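PDB 6JUF: SspB protein from Streptomyces clavuligerus, which probably acts as a metal-dependent DNase in the SspABCD-SspE defence system, which senses phosphorothioated DNA and protects bacteria against phages. Local coordinates for residues Trp115-Ser120 with Lys178-Ala183; Ile252-Leu257 with Ala277-Val282; Ala231-Tyr236 with Arg266-Arg271. All coordinates share one frame; numbering follows the deposited sequence.

Contact 1 (Trp115-Ser120 with Lys178-Ala183); sequences WWLLSS and KMYVPA
L117 and M179 both turn CG away from their own backbone nitrogen (chi1 178° and 174°). The methionine chain then runs on extended, and the two side chains meet tip to tip across the gap between their helices. The touching atoms are methyls: CD2 of L117 lies 3.8 Å from CE of M179, a plain van der Waals contact. It takes the full length of the methionine to get there, because the two backbones are far apart, with the CA atoms of L117 and M179 separated by 12.1 Å.

Y180 comes in from the same helix end and crosses the leucine obliquely, bringing its OH to 4.1 Å from CD2 of L117. M179 and Y180 also pack on each other. The CG of M179 sits over the middle of the tyrosine ring, 3.8 Å above its plane, so the thioether chain and the phenol advance together and share the same leucine methyl.

The surroundings are mainly aromatic. W131 of helix 129-137 touches both L117 and M179, while F135 of that helix meets the Y180 ring edge-to-face. F67 adds to the cover of L117. No hydrogen bond crosses between the segments. This is buried helix-helix packing in the interior of the DUF4007 fold, where the C-terminal ends of helices 107-118 and 166-180 meet through long side chains.

Contact 2 (Ile252-Leu257 with Ala277-Val282); sequences ISLARL and AALEKV
L279 sets its CD1 methyl against two leucines of the opposite segment, L254 and L257. CD1 of L279 lies 3.9 Å from CD1 of L257 and 4.0 Å from CD1 of L254, and both pairs approach tip to tip. L254 presents its whole fork, since its CD2 is only slightly farther, 4.1 Å from the same CD1 of L279. This one methyl makes all the side-chain contacts within 4.5 Å between the two segments. L279 brings it there with CG anti to its carbonyl carbon (chi1 -67°). L254 and L257 are one helical turn apart and project from the same flank of their short helix, which is why a single leucine can meet both.

Helix 231-243, strand 250-253, helix 254-259 and helix 272-285, followed by strands 289-293 and 298-302, form an order that, with its antiparallel 1-3-2 sheet, is consistent with a winged helix. The three leucines belong to the hydrophobic core of that unit, with L291 and L300 of the sheet closing over L279.

The turn from strand into helix is fixed by S253 at the N-cap. OG of S253 accepts from the backbone N of R256 at 3.1 Å, with an N-H...O angle of 158°. R256 itself bends back toward the strand, its guanidinium lying with one face on CD1 of I252, 3.9 Å from the plane, while NE forms a salt bridge with E260. On helix 272-285, E280 lies outside the leucine cluster and uses OE1 to pair with R298 of strand 298-302.

Contact 3 (Ala231-Tyr236 with Arg266-Arg271); sequences ARIIAY and RAFRIR
F268 and I270 face I233 and I234 across the junction between helix 231-243, the first helix of a winged-helix-like unit, and the segment that leads into its long helix 272-285. The packed part is wholly apolar. The tip of the phenylalanine, CZ, stands 4.1 Å from CG2 of I233, and the two side chains cross at about a right angle. The ring also runs past the backbone of I234, with CE2 of F268 4.3 Å from CA of I234, so it fits against the helix surface between two successive isoleucines.

The closest approach falls to I270. CD1 of I270 lies 4.0 Å from both CD1 and CG1 of I234, the two side chains meeting tip to tip. I270 gets there with CG1 between its backbone nitrogen and carbonyl carbon (chi1 58°), the crowded position for a side chain. L229 closes in on I234, F268 and I270, and W111 and L314 pack on I233; these add to the buried surround.

The other side of the 266-271 segment is looser. R266 and R269 are partly exposed and R271 is exposed; none of the three touches residues 231-236. Order here comes from polar bonds instead. A positive phi at R269 (57°) marks where the chain leaves helical geometry. The side chain of R269 folds back along its own segment, and its terminal nitrogens reach F135 O and S141 OG. NE meets the carbonyl oxygen of R266 on a lone pair, in the carbonyl plane and in the plane of the guanidinium, with 2.8 Å between R269 NE and R266 O and an N-H...O angle of 138°.

Overall arrangement
Contacts 2 and 3 are neighbours within the winged-helix-like unit, their centres 9 Å apart and their segments alternating along the chain. Helix 231-243 joins them: one flank takes residues 266-271, while A235 touches L279 (L279 CD2 to A235 CA, 3.8 Å) and I234 packs on A278. Contact 1 belongs to the helices nearer the middle of the chain. Its centre is 14 Å from that of contact 3, and the two touch through W115 on A267 and a probable hydrogen bond of 2.9 Å between W116 NE1 and Y236 OH. Contacts 1 and 2 stay apart, their centres 23 Å distant. All three lie away from E18, a magnesium ligand with no metal bound here.

Contact 1 (Trp115-Ser120 with Lys178-Ala183)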
loop_
_atom_site.group_PDB
_atom_site.type_symbol
_atom_site.label_atom_id
_atom_site.label_comp_id
_atom_site.label_asym_id
_atom_site.label_seq_id
_atom_site.Cartn_x
_atom_site.Cartn_y
_atom_site.Cartn_z
ATOM N N TRP B 115 8.676 10.969 -8.448
ATOM C CA TRP B 115 9.670 11.722 -9.202
ATOM C C TRP B 115 9.771 11.183 -10.644
ATOM O O TRP B 115 9.776 11.947 -11.620
ATOM C CB TRP B 115 11.019 11.611 -8.469
ATOM C CG TRP B 115 12.132 12.340 -9.224
ATOM C CD1 TRP B 115 13.185 11.765 -9.963
ATOM C CD2 TRP B 115 12.285 13.806 -9.396
ATOM N NE1 TRP B 115 13.974 12.725 -10.512
ATOM C CE2 TRP B 115 13.501 13.995 -10.190
ATOM C CE3 TRP B 115 11.598 14.934 -8.902
ATOM C CZ2 TRP B 115 13.936 15.254 -10.578
ATOM C CZ3 TRP B 115 12.068 16.188 -9.308
ATOM C CH2 TRP B 115 13.211 16.324 -10.141
ATOM N N TRP B 116 9.769 9.834 -10.779
ATOM C CA TRP B 116 9.874 9.255 -12.120
ATOM C C TRP B 116 8.677 9.516 -12.985
ATOM O O TRP B 116 8.815 9.762 -14.174
ATOM C CB TRP B 116 10.139 7.766 -12.075
ATOM C CG TRP B 116 11.546 7.446 -11.586
ATOM C CD1 TRP B 116 12.640 8.341 -11.408
ATOM C CD2 TRP B 116 12.066 6.122 -11.220
ATOM N NE1 TRP B 116 13.751 7.654 -10.947
ATOM C CE2 TRP B 116 13.473 6.325 -10.792
ATOM C CE3 TRP B 116 11.523 4.846 -11.146
ATOM C CZ2 TRP B 116 14.282 5.247 -10.366
ATOM C CZ3 TRP B 116 12.336 3.787 -10.739
ATOM C CH2 TRP B 116 13.685 3.978 -10.311
ATOM N N LEU B 117 7.496 9.599 -12.348
ATOM C CA LEU B 117 6.255 9.851 -13.093
ATOM C C LEU B 117 6.319 11.278 -13.735
ATOM O O LEU B 117 5.904 11.479 -14.850
ATOM C CB LEU B 117 5.031 9.752 -12.173
ATOM C CG LEU B 117 3.660 10.043 -12.812
ATOM C CD1 LEU B 117 3.340 9.101 -14.031
ATOM C CD2 LEU B 117 2.554 9.946 -11.785
ATOM N N LEU B 118 6.867 12.214 -12.979
ATOM C CA LEU B 118 6.936 13.632 -13.391
ATOM C C LEU B 118 8.137 13.895 -14.304
ATOM O O LEU B 118 8.224 14.896 -14.997
ATOM C CB LEU B 118 6.979 14.533 -12.152
ATOM C CG LEU B 118 5.738 14.597 -11.280
ATOM C CD1 LEU B 118 6.061 15.369 -10.020
ATOM C CD2 LEU B 118 4.548 15.206 -12.036
ATOM N N SER B 119 9.071 12.945 -14.293
ATOM C CA SER B 119 10.398 13.159 -14.914
ATOM C C SER B 119 10.350 13.403 -16.418
ATOM O O SER B 119 9.580 12.763 -17.109
ATOM C CB SER B 119 11.307 11.945 -14.634
ATOM O OG SER B 119 12.604 12.147 -15.124
ATOM N N SER B 120 11.202 14.316 -16.892
ATOM C CA SER B 120 11.311 14.581 -18.315
ATOM C C SER B 120 12.763 14.976 -18.576
ATOM O O SER B 120 13.373 15.746 -17.817
ATOM C CB SER B 120 10.375 15.718 -18.691
ATOM O OG SER B 120 10.477 15.992 -20.053
ATOM N N LYS B 178 -7.536 10.669 -6.660
ATOM C CA LYS B 178 -7.556 9.307 -6.117
ATOM C C LYS B 178 -6.148 8.802 -5.768
ATOM O O LYS B 178 -6.002 8.003 -4.825
ATOM C CB LYS B 178 -8.203 8.316 -7.156
ATOM C CG LYS B 178 -9.705 8.492 -7.203
ATOM C CD LYS B 178 -10.389 7.345 -7.924
ATOM C CE LYS B 178 -10.424 7.573 -9.390
ATOM N NZ LYS B 178 -11.030 6.355 -9.977
ATOM N N MET B 179 -5.135 9.281 -6.490
ATOM C CA MET B 179 -3.766 8.802 -6.308
ATOM C C MET B 179 -3.167 9.402 -5.021
ATOM O O MET B 179 -2.366 8.746 -4.329
ATOM C CB MET B 179 -2.903 9.213 -7.524
ATOM C CG MET B 179 -1.394 8.882 -7.363
ATOM S SD MET B 179 -0.658 8.976 -9.026
ATOM C CE MET B 179 1.035 8.672 -8.557
ATOM N N TYR B 180 -3.478 10.680 -4.744
ATOM C CA TYR B 180 -2.765 11.381 -3.667
ATOM C C TYR B 180 -3.527 11.707 -2.372
ATOM O O TYR B 180 -2.881 12.012 -1.361
ATOM C CB TYR B 180 -2.156 12.711 -4.185
ATOM C CG TYR B 180 -1.110 12.530 -5.278
ATOM C CD1 TYR B 180 0.189 12.038 -4.952
ATOM C CD2 TYR B 180 -1.386 12.805 -6.610
ATOM C CE1 TYR B 180 1.142 11.828 -5.972
ATOM C CE2 TYR B 180 -0.444 12.597 -7.598
ATOM C CZ TYR B 180 0.820 12.131 -7.292
ATOM O OH TYR B 180 1.740 11.969 -8.296
ATOM N N VAL B 181 -4.866 11.756 -2.386
ATOM C CA VAL B 181 -5.633 12.176 -1.211
ATOM C C VAL B 181 -6.027 10.950 -0.353
ATOM O O VAL B 181 -6.081 9.810 -0.845
ATOM C CB VAL B 181 -6.925 13.006 -1.558
ATOM C CG1 VAL B 181 -6.581 14.146 -2.498
ATOM C CG2 VAL B 181 -8.043 12.124 -2.105
ATOM N N PRO B 182 -6.264 11.182 0.952
ATOM C CA PRO B 182 -6.654 10.039 1.796
ATOM C C PRO B 182 -7.922 9.377 1.307
ATOM O O PRO B 182 -8.815 10.057 0.771
ATOM C CB PRO B 182 -6.861 10.663 3.196
ATOM C CG PRO B 182 -6.004 11.936 3.159
ATOM C CD PRO B 182 -6.073 12.430 1.720
ATOM N N ALA B 183 -7.978 8.040 1.430
ATOM C CA ALA B 183 -9.096 7.268 0.920
ATOM C C ALA B 183 -10.435 7.762 1.501
ATOM O O ALA B 183 -11.464 7.686 0.879
ATOM C CB ALA B 183 -8.881 5.788 1.273
#

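Contact 2 (Ile252-Leu257 with Ala277-Val282)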
loop_
_atom_site.group_PDB
_atom_site.type_symbol
_atom_site.label_atom_id
_atom_site.label_comp_id
_atom_site.label_asym_id
_atom_site.label_seq_id
_atom_site.Cartn_x
_atom_site.Cartn_y
_atom_site.Cartn_z
ATOM N N ILE B 252 24.027 24.040 -9.776
ATOM C CA ILE B 252 22.650 24.510 -9.931
ATOM C C ILE B 252 22.220 25.184 -8.625
ATOM O O ILE B 252 22.531 24.709 -7.541
ATOM C CB ILE B 252 21.671 23.327 -10.255
ATOM C CG1 ILE B 252 20.228 23.832 -10.388
ATOM C CG2 ILE B 252 21.779 22.234 -9.220
ATOM C CD1 ILE B 252 19.322 22.856 -11.157
ATOM N N SER B 253 21.539 26.316 -8.751
ATOM C CA SER B 253 21.268 27.126 -7.587
ATOM C C SER B 253 20.159 26.507 -6.758
ATOM O O SER B 253 19.297 25.785 -7.302
ATOM C CB SER B 253 20.851 28.531 -8.053
ATOM O OG SER B 253 19.591 28.489 -8.726
ATOM N N LEU B 254 20.207 26.727 -5.448
ATOM C CA LEU B 254 19.125 26.295 -4.564
ATOM C C LEU B 254 17.791 26.946 -4.962
ATOM O O LEU B 254 16.751 26.322 -4.844
ATOM C CB LEU B 254 19.442 26.529 -3.095
ATOM C CG LEU B 254 20.155 25.406 -2.336
ATOM C CD1 LEU B 254 19.109 24.329 -1.972
ATOM C CD2 LEU B 254 21.274 24.770 -3.146
ATOM N N ALA B 255 17.822 28.197 -5.392
ATOM C CA ALA B 255 16.586 28.877 -5.799
ATOM C C ALA B 255 15.905 28.144 -6.952
ATOM O O ALA B 255 14.662 27.992 -6.939
ATOM C CB ALA B 255 16.922 30.324 -6.231
ATOM N N ARG B 256 16.679 27.707 -7.952
ATOM C CA ARG B 256 16.123 26.911 -9.070
ATOM C C ARG B 256 15.634 25.548 -8.590
ATOM O O ARG B 256 14.547 25.096 -8.989
ATOM C CB ARG B 256 17.142 26.712 -10.169
ATOM C CG ARG B 256 17.367 27.978 -11.027
ATOM C CD ARG B 256 18.468 27.723 -12.035
ATOM N NE ARG B 256 18.056 26.649 -12.943
ATOM C CZ ARG B 256 18.868 25.914 -13.695
ATOM N NH1 ARG B 256 20.191 26.100 -13.677
ATOM N NH2 ARG B 256 18.340 24.961 -14.474
ATOM N N LEU B 257 16.426 24.875 -7.747
ATOM C CA LEU B 257 15.927 23.600 -7.202
ATOM C C LEU B 257 14.591 23.721 -6.456
ATOM O O LEU B 257 13.725 22.839 -6.574
ATOM C CB LEU B 257 16.964 22.914 -6.306
ATOM C CG LEU B 257 18.230 22.389 -7.013
ATOM C CD1 LEU B 257 19.250 22.037 -5.924
ATOM C CD2 LEU B 257 17.936 21.179 -7.921
ATOM N N ALA B 277 18.939 21.564 3.594
ATOM C CA ALA B 277 19.295 20.684 4.726
ATOM C C ALA B 277 19.595 19.264 4.260
ATOM O O ALA B 277 20.547 18.620 4.756
ATOM C CB ALA B 277 18.228 20.683 5.797
ATOM N N ALA B 278 18.844 18.770 3.288
ATOM C CA ALA B 278 19.102 17.431 2.736
ATOM C C ALA B 278 20.438 17.407 2.001
ATOM O O ALA B 278 21.208 16.443 2.144
ATOM C CB ALA B 278 17.984 17.012 1.799
ATOM N N LEU B 279 20.726 18.455 1.210
ATOM C CA LEU B 279 21.950 18.454 0.420
ATOM C C LEU B 279 23.172 18.580 1.354
ATOM O O LEU B 279 24.244 18.069 1.060
ATOM C CB LEU B 279 21.915 19.588 -0.612
ATOM C CG LEU B 279 20.885 19.466 -1.731
ATOM C CD1 LEU B 279 20.856 20.742 -2.564
ATOM C CD2 LEU B 279 21.101 18.221 -2.571
ATOM N N GLU B 280 22.974 19.246 2.476
ATOM C CA GLU B 280 24.121 19.386 3.411
ATOM C C GLU B 280 24.485 18.043 3.991
ATOM O O GLU B 280 25.656 17.691 4.141
ATOM C CB GLU B 280 23.758 20.354 4.526
ATOM C CG GLU B 280 23.710 21.777 3.962
ATOM C CD GLU B 280 23.704 22.872 4.990
ATOM O OE1 GLU B 280 24.234 23.934 4.652
ATOM O OE2 GLU B 280 23.208 22.694 6.124
ATOM N N LYS B 281 23.452 17.295 4.405
ATOM C CA LYS B 281 23.665 15.964 4.958
ATOM C C LYS B 281 24.336 15.041 3.968
ATOM O O LYS B 281 25.293 14.354 4.289
ATOM C CB LYS B 281 22.318 15.399 5.446
ATOM C CG LYS B 281 22.465 14.166 6.306
ATOM C CD LYS B 281 21.093 13.854 6.845
ATOM C CE LYS B 281 20.889 12.370 7.096
ATOM N NZ LYS B 281 19.497 12.285 7.648
ATOM N N VAL B 282 23.926 15.126 2.709
ATOM C CA VAL B 282 24.465 14.244 1.683
ATOM C C VAL B 282 25.846 14.679 1.239
ATOM O O VAL B 282 26.722 13.849 1.087
ATOM C CB VAL B 282 23.455 14.081 0.538
ATOM C CG1 VAL B 282 24.006 13.190 -0.571
ATOM C CG2 VAL B 282 22.185 13.439 1.066
#

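Contact 3 (Ala231-Tyr236 with Arg266-Arg271)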
loop_
_atom_site.group_PDB
_atom_site.type_symbol
_atom_site.label_atom_id
_atom_site.label_comp_id
_atom_site.label_asym_id
_atom_site.label_seq_id
_atom_site.Cartn_x
_atom_site.Cartn_y
_atom_site.Cartn_z
ATOM N N ALA B 231 16.552 12.278 2.853
ATOM C CA ALA B 231 17.551 13.208 2.286
ATOM C C ALA B 231 18.212 12.729 1.002
ATOM O O ALA B 231 18.382 13.526 0.076
ATOM C CB ALA B 231 18.614 13.503 3.340
ATOM N N ARG B 232 18.566 11.436 0.917
ATOM C CA ARG B 232 19.204 10.955 -0.304
ATOM C C ARG B 232 18.235 10.908 -1.501
ATOM O O ARG B 232 18.644 10.988 -2.626
ATOM C CB ARG B 232 19.878 9.587 -0.090
ATOM C CG ARG B 232 21.140 9.774 0.795
ATOM C CD ARG B 232 21.914 8.464 0.955
ATOM N NE ARG B 232 21.223 7.577 1.863
ATOM C CZ ARG B 232 21.796 6.694 2.697
ATOM N NH1 ARG B 232 23.112 6.593 2.779
ATOM N NH2 ARG B 232 21.048 5.928 3.476
ATOM N N ILE B 233 16.914 10.785 -1.224
ATOM C CA ILE B 233 15.961 10.879 -2.366
ATOM C C ILE B 233 15.876 12.324 -2.912
ATOM O O ILE B 233 15.905 12.557 -4.123
ATOM C CB ILE B 233 14.544 10.346 -2.002
ATOM C CG1 ILE B 233 14.538 8.854 -1.610
ATOM C CG2 ILE B 233 13.551 10.628 -3.160
ATOM C CD1 ILE B 233 15.013 7.902 -2.698
ATOM N N ILE B 234 15.860 13.287 -1.985
ATOM C CA ILE B 234 15.964 14.720 -2.339
ATOM C C ILE B 234 17.242 14.994 -3.149
ATOM O O ILE B 234 17.209 15.571 -4.243
ATOM C CB ILE B 234 15.852 15.624 -1.102
ATOM C CG1 ILE B 234 14.447 15.469 -0.455
ATOM C CG2 ILE B 234 16.090 17.080 -1.488
ATOM C CD1 ILE B 234 14.331 16.046 0.973
ATOM N N ALA B 235 18.393 14.556 -2.596
ATOM C CA ALA B 235 19.676 14.810 -3.274
ATOM C C ALA B 235 19.772 14.151 -4.659
ATOM O O ALA B 235 20.227 14.754 -5.638
ATOM C CB ALA B 235 20.827 14.380 -2.360
ATOM N N TYR B 236 19.298 12.897 -4.743
ATOM C CA TYR B 236 19.266 12.225 -6.034
ATOM C C TYR B 236 18.434 13.074 -7.059
ATOM O O TYR B 236 18.830 13.264 -8.196
ATOM C CB TYR B 236 18.647 10.807 -5.869
ATOM C CG TYR B 236 18.005 10.313 -7.180
ATOM C CD1 TYR B 236 18.769 9.816 -8.197
ATOM C CD2 TYR B 236 16.599 10.389 -7.352
ATOM C CE1 TYR B 236 18.178 9.386 -9.400
ATOM C CE2 TYR B 236 15.995 9.965 -8.525
ATOM C CZ TYR B 236 16.807 9.491 -9.567
ATOM O OH TYR B 236 16.209 9.108 -10.729
ATOM N N ARG B 266 9.031 21.919 -6.443
ATOM C CA ARG B 266 7.637 21.800 -6.896
ATOM C C ARG B 266 7.184 20.338 -6.976
ATOM O O ARG B 266 5.983 20.082 -6.835
ATOM C CB ARG B 266 7.435 22.500 -8.238
ATOM C CG ARG B 266 7.134 23.999 -8.123
ATOM C CD ARG B 266 5.661 24.098 -8.556
ATOM N NE ARG B 266 5.451 25.410 -9.033
ATOM C CZ ARG B 266 4.400 25.823 -9.657
ATOM N NH1 ARG B 266 3.339 24.998 -9.877
ATOM N NH2 ARG B 266 4.396 27.082 -9.976
ATOM N N ALA B 267 8.100 19.405 -7.191
ATOM C CA ALA B 267 7.668 18.008 -7.345
ATOM C C ALA B 267 7.324 17.406 -5.980
ATOM O O ALA B 267 6.337 16.695 -5.827
ATOM C CB ALA B 267 8.762 17.130 -8.018
ATOM N N PHE B 268 8.141 17.720 -5.006
ATOM C CA PHE B 268 7.961 17.170 -3.657
ATOM C C PHE B 268 7.233 18.126 -2.725
ATOM O O PHE B 268 6.955 17.757 -1.580
ATOM C CB PHE B 268 9.305 16.742 -3.026
ATOM C CG PHE B 268 10.072 15.696 -3.832
ATOM C CD1 PHE B 268 9.386 14.657 -4.496
ATOM C CD2 PHE B 268 11.452 15.660 -3.792
ATOM C CE1 PHE B 268 10.089 13.626 -5.151
ATOM C CE2 PHE B 268 12.169 14.635 -4.445
ATOM C CZ PHE B 268 11.482 13.604 -5.096
ATOM N N ARG B 269 7.008 19.356 -3.169
ATOM C CA ARG B 269 6.334 20.398 -2.381
ATOM C C ARG B 269 7.100 20.604 -1.072
ATOM O O ARG B 269 6.549 20.467 0.033
ATOM C CB ARG B 269 4.807 20.119 -2.244
ATOM C CG ARG B 269 4.048 20.247 -3.585
ATOM C CD ARG B 269 4.498 21.487 -4.371
ATOM N NE ARG B 269 3.883 21.631 -5.713
ATOM C CZ ARG B 269 2.757 22.289 -5.930
ATOM N NH1 ARG B 269 2.113 22.828 -4.884
ATOM N NH2 ARG B 269 2.261 22.376 -7.166
ATOM N N ILE B 270 8.400 20.830 -1.208
ATOM C CA ILE B 270 9.287 21.149 -0.065
ATOM C C ILE B 270 9.930 22.507 -0.266
ATOM O O ILE B 270 10.070 22.970 -1.391
ATOM C CB ILE B 270 10.349 20.047 0.156
ATOM C CG1 ILE B 270 11.195 19.858 -1.135
ATOM C CG2 ILE B 270 9.610 18.768 0.630
ATOM C CD1 ILE B 270 12.345 18.859 -0.969
ATOM N N ARG B 271 10.268 23.151 0.857
ATOM C CA ARG B 271 10.868 24.480 0.864
ATOM C C ARG B 271 12.361 24.470 0.536
ATOM O O ARG B 271 13.015 23.453 0.723
ATOM C CB ARG B 271 10.653 25.103 2.243
ATOM C CG ARG B 271 9.182 25.326 2.526
ATOM C CD ARG B 271 8.951 26.282 3.681
ATOM N NE ARG B 271 7.693 25.979 4.381
ATOM C CZ ARG B 271 6.464 26.085 3.868
ATOM N NH1 ARG B 271 6.264 26.488 2.613
ATOM N NH2 ARG B 271 5.414 25.776 4.618
#